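Local coordinates for hydrophilic protein, virA protein (Chromobacterium violaceum, PDB 3BO6) that is a phosphothreonine lyase effector of the SpvC family, which probably removes phosphate from phosphothreonine by beta-elimination in host signalling kinases, at residues Ala7-Glu10 with Asp11-Thr14; Gln207-Arg210 with Glu211-Phe214. All coordinates share one frame; numbering follows the deposited sequence. Where two conformers were deposited one is given.

Contact 1: Ala7-Glu10 with Asp11-Thr14; sequences ATNE and DLKT
Glu10 and Lys13, one turn apart on helix 7-14, form a salt bridge in which Lys13 NZ lies 3.0 Å from Glu10 OE2. The ammonium group meets the syn side of that oxygen, 18° out of the carboxylate plane. The two side chains run alongside each other and point the same way: Lys13 is extended beyond CG, whereas Glu10 is bent at chi2 (-53°), a fold that brings its carboxylate back beside the lysine. Long, flexible chains of opposite charge suit this spacing at the helix surface.

Asn9 packs against Lys13 as well. Its CG swings beside the carbonyl carbon (chi1 -169°), which lays the amide across the aliphatic part of the lysine, Asn9 ND2 being 3.4 Å from Lys13 CE. Leu12, in contrast, turns its branched end to Pro213 and Leu217 of helix 213-219, as befits a buried apolar residue.

The backbone bonds are those of a regular alpha-helix, i to i+4 from Asp11 N to Ala7 O through Thr14 N to Glu10 O; the last measures 3.0 Å. The carbonyl of Thr8 accepts from Leu12 N at 3.2 Å and also from a water, 2.9 Å from Thr8 O. The same water donates to Asp11 OD2 at 2.8 Å, so it links a main-chain oxygen to a carboxylate one turn later. Thr8 OG1 is bonded to the backbone oxygen of Ser145, which ties this first turn to a neighbouring loop.

The chemistry is that of an amphipathic helix: a charged pair lies along one side, and Leu12, Thr8 and Asn9 face the protein. Pairing with Lys13 probably lowers the cost of the negative charge on Glu10 and favours its ionised form.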
loop_
_atom_site.group_PDB
_atom_site.type_symbol
_atom_site.label_atom_id
_atom_site.label_comp_id
_atom_site.label_asym_id
_atom_site.label_seq_id
_atom_site.Cartn_x
_atom_site.Cartn_y
_atom_site.Cartn_z
ATOM N N ALA A 7 -15.381 -13.002 -2.485
ATOM C CA ALA A 7 -15.604 -13.231 -3.909
ATOM C C ALA A 7 -14.386 -12.799 -4.725
ATOM O O ALA A 7 -14.029 -13.433 -5.708
ATOM C CB ALA A 7 -16.861 -12.508 -4.391
ATOM N N THR A 8 -13.753 -11.709 -4.305
ATOM C CA THR A 8 -12.542 -11.223 -4.955
ATOM C C THR A 8 -11.460 -12.303 -4.980
ATOM O O THR A 8 -10.836 -12.565 -6.017
ATOM C CB THR A 8 -12.016 -9.984 -4.248
ATOM O OG1 THR A 8 -13.024 -8.964 -4.260
ATOM C CG2 THR A 8 -10.752 -9.476 -4.940
ATOM N N ASN A 9 -11.242 -12.929 -3.831
ATOM C CA ASN A 9 -10.229 -13.968 -3.716
ATOM C C ASN A 9 -10.612 -15.242 -4.498
ATOM O O ASN A 9 -9.766 -15.862 -5.137
ATOM C CB ASN A 9 -9.959 -14.268 -2.241
ATOM C CG ASN A 9 -8.736 -15.135 -2.043
ATOM O OD1 ASN A 9 -7.686 -14.884 -2.629
ATOM N ND2 ASN A 9 -8.859 -16.150 -1.198
ATOM N N GLU A 10 -11.886 -15.632 -4.443
ATOM C CA GLU A 10 -12.312 -16.808 -5.205
ATOM C C GLU A 10 -12.094 -16.633 -6.712
ATOM O O GLU A 10 -11.726 -17.579 -7.418
ATOM C CB GLU A 10 -13.769 -17.151 -4.886
ATOM C CG GLU A 10 -13.984 -17.616 -3.449
ATOM C CD GLU A 10 -13.062 -18.762 -3.081
ATOM O OE1 GLU A 10 -13.169 -19.833 -3.719
ATOM O OE2 GLU A 10 -12.238 -18.601 -2.159
ATOM N N ASP A 11 -12.316 -15.414 -7.205
ATOM C CA ASP A 11 -12.060 -15.108 -8.609
ATOM C C ASP A 11 -10.563 -15.198 -8.936
ATOM O O ASP A 11 -10.178 -15.704 -9.985
ATOM C CB ASP A 11 -12.621 -13.729 -8.977
ATOM C CG ASP A 11 -12.212 -13.296 -10.355
ATOM O OD1 ASP A 11 -12.747 -13.860 -11.328
ATOM O OD2 ASP A 11 -11.341 -12.409 -10.473
ATOM N N LEU A 12 -9.712 -14.716 -8.029
ATOM C CA LEU A 12 -8.269 -14.859 -8.222
ATOM C C LEU A 12 -7.848 -16.329 -8.309
ATOM O O LEU A 12 -6.962 -16.667 -9.080
ATOM C CB LEU A 12 -7.476 -14.169 -7.109
ATOM C CG LEU A 12 -7.500 -12.648 -7.056
ATOM C CD1 LEU A 12 -6.624 -12.195 -5.879
ATOM C CD2 LEU A 12 -7.025 -12.027 -8.381
ATOM N N LYS A 13 -8.459 -17.188 -7.492
ATOM C CA LYS A 13 -8.149 -18.622 -7.531
ATOM C C LYS A 13 -8.572 -19.236 -8.858
ATOM O O LYS A 13 -7.797 -19.938 -9.515
ATOM C CB LYS A 13 -8.826 -19.358 -6.374
ATOM C CG LYS A 13 -8.179 -19.125 -5.019
ATOM C CD LYS A 13 -9.024 -19.786 -3.928
ATOM C CE LYS A 13 -8.676 -19.292 -2.544
ATOM N NZ LYS A 13 -9.608 -19.911 -1.544
ATOM N N THR A 14 -9.803 -18.952 -9.265
ATOM C CA THR A 14 -10.336 -19.512 -10.498
ATOM C C THR A 14 -9.479 -19.114 -11.687
ATOM O O THR A 14 -9.263 -19.900 -12.607
ATOM C CB THR A 14 -11.776 -19.028 -10.733
ATOM O OG1 THR A 14 -12.608 -19.482 -9.664
ATOM C CG2 THR A 14 -12.320 -19.553 -12.061
HETATM O O HOH W 1 -10.440 -10.893 -8.358
#

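Contact 2: Gln207-Arg210 with Glu211-Phe214; sequences QALR and EEPF
Glu211 and Glu212 follow helix 206-210 and lead to helix 213-219, their amides bonded to carbonyls of the preceding turn. Glu211 N donates to Gln207 O at 3.0 Å, though with an N-H...O angle of only 136°, and makes a second, weak bond to Ala208 O. Glu212 N donates three residues back, to Leu209 O at 3.0 Å; it lies above the carbonyl plane of Leu209. The bonds thus shift from i+4 toward i+3 around Glu211 and Glu212. Glu212 is the N-cap residue of the next helix, where Pro213, lacking an amide hydrogen, suits the first turn.

Among the side chains, Gln207 was modelled in two conformers, and the network that follows holds for one of them. In it, Gln207 NE2 donates to Glu211 OE2 at 2.9 Å in a nearly straight bond (167°), in the amide plane but on the anti side of the carboxylate oxygen, and the two flat groups stand 82° apart. On the other end, Gln207 OE1 accepts from Arg210 NH1 at 2.9 Å and from Arg210 NE at 3.1 Å, a side-on grip in the guanidinium plane. A bend at chi3 turns the arginine head back to the glutamine. Glutamine suits this place because it can donate to the acid while accepting from the base, and in this conformer the three bonds would restrict rotation of the amide.

Glu212 turns inward instead, its CG 3.5 Å from Leu209 O, and its carboxylate makes a salt bridge with Arg196 beside Tyr191 and Asn193 of strand 189-193. Leu209 packs on Arg192 of that same strand, while beyond the turn Pro213 and Phe214 carry helix 213-219 against Leu12 of helix 7-14.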
loop_
_atom_site.group_PDB
_atom_site.type_symbol
_atom_site.label_atom_id
_atom_site.label_comp_id
_atom_site.label_asym_id
_atom_site.label_seq_id
_atom_site.Cartn_x
_atom_site.Cartn_y
_atom_site.Cartn_z
ATOM N N GLN A 207 2.696 -18.455 6.596
ATOM C CA GLN A 207 2.479 -19.359 5.477
ATOM C C GLN A 207 1.143 -19.074 4.792
ATOM O O GLN A 207 1.068 -19.032 3.554
ATOM C CB GLN A 207 2.572 -20.816 5.928
ATOM C CG GLN A 207 2.532 -21.802 4.769
ATOM C CD GLN A 207 3.641 -21.563 3.766
ATOM O OE1 GLN A 207 4.697 -21.023 4.101
ATOM N NE2 GLN A 207 3.405 -21.965 2.520
ATOM N N ALA A 208 0.102 -18.837 5.586
ATOM C CA ALA A 208 -1.200 -18.495 5.028
ATOM C C ALA A 208 -1.099 -17.237 4.172
ATOM O O ALA A 208 -1.664 -17.170 3.063
ATOM C CB ALA A 208 -2.239 -18.315 6.126
ATOM N N LEU A 209 -0.381 -16.225 4.664
ATOM C CA LEU A 209 -0.260 -15.004 3.882
ATOM C C LEU A 209 0.540 -15.205 2.603
ATOM O O LEU A 209 0.190 -14.661 1.559
ATOM C CB LEU A 209 0.342 -13.862 4.710
ATOM C CG LEU A 209 -0.584 -13.229 5.757
ATOM C CD1 LEU A 209 0.190 -12.245 6.637
ATOM C CD2 LEU A 209 -1.780 -12.530 5.097
ATOM N N ARG A 210 1.611 -16.002 2.669
ATOM C CA ARG A 210 2.413 -16.285 1.459
ATOM C C ARG A 210 1.593 -17.041 0.409
ATOM O O ARG A 210 1.906 -17.002 -0.783
ATOM C CB ARG A 210 3.667 -17.096 1.804
ATOM C CG ARG A 210 4.772 -16.324 2.525
ATOM C CD ARG A 210 6.033 -17.185 2.638
ATOM N NE ARG A 210 5.878 -18.237 3.636
ATOM C CZ ARG A 210 6.346 -18.154 4.877
ATOM N NH1 ARG A 210 6.159 -19.151 5.733
ATOM N NH2 ARG A 210 7.012 -17.073 5.256
ATOM N N GLU A 211 0.549 -17.727 0.862
ATOM C CA GLU A 211 -0.362 -18.436 -0.034
ATOM C C GLU A 211 -1.529 -17.599 -0.573
ATOM O O GLU A 211 -2.285 -18.076 -1.413
ATOM C CB GLU A 211 -0.859 -19.740 0.612
ATOM C CG GLU A 211 0.292 -20.706 0.895
ATOM C CD GLU A 211 -0.143 -22.032 1.482
ATOM O OE1 GLU A 211 -1.358 -22.275 1.626
ATOM O OE2 GLU A 211 0.758 -22.829 1.796
ATOM N N GLU A 212 -1.693 -16.363 -0.102
ATOM C CA GLU A 212 -2.742 -15.505 -0.643
ATOM C C GLU A 212 -2.542 -15.309 -2.134
ATOM O O GLU A 212 -1.481 -14.869 -2.562
ATOM C CB GLU A 212 -2.699 -14.130 0.030
ATOM C CG GLU A 212 -3.281 -14.109 1.445
ATOM C CD GLU A 212 -4.811 -14.120 1.463
ATOM O OE1 GLU A 212 -5.444 -13.717 0.461
ATOM O OE2 GLU A 212 -5.382 -14.502 2.513
ATOM N N PRO A 213 -3.565 -15.599 -2.938
ATOM C CA PRO A 213 -3.404 -15.418 -4.384
ATOM C C PRO A 213 -2.939 -13.995 -4.746
ATOM O O PRO A 213 -2.043 -13.853 -5.569
ATOM C CB PRO A 213 -4.810 -15.739 -4.914
ATOM C CG PRO A 213 -5.299 -16.815 -3.965
ATOM C CD PRO A 213 -4.793 -16.345 -2.596
ATOM N N PHE A 214 -3.493 -12.970 -4.108
ATOM C CA PHE A 214 -3.064 -11.614 -4.422
ATOM C C PHE A 214 -1.574 -11.428 -4.163
ATOM O O PHE A 214 -0.863 -10.830 -4.986
ATOM C CB PHE A 214 -3.889 -10.567 -3.642
ATOM C CG PHE A 214 -3.414 -9.137 -3.867
ATOM C CD1 PHE A 214 -3.906 -8.395 -4.927
ATOM C CD2 PHE A 214 -2.451 -8.569 -3.048
ATOM C CE1 PHE A 214 -3.463 -7.096 -5.149
ATOM C CE2 PHE A 214 -2.008 -7.278 -3.267
ATOM C CZ PHE A 214 -2.514 -6.550 -4.325
#

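From the N terminus, contact 1 comes first, wholly within helix 7-14, and closes no loop beyond a helical turn. Contact 2 follows near the C terminus, at the turn from helix 206-210 into helix 213-219. The two are in series, neither nested nor crossed, yet they touch in space, with centres about 13 Å apart. Pro213 is the meeting point: its CD lies 3.2 Å from Asn9 OD1, and its CG packs 3.8 Å from Lys13 CG. The start of the chain is thereby packed onto its last helix, while contact 2, through Leu209 and the cap residue Glu212, joins the turn between the two helices to edge strand 189-193 of the antiparallel sheet.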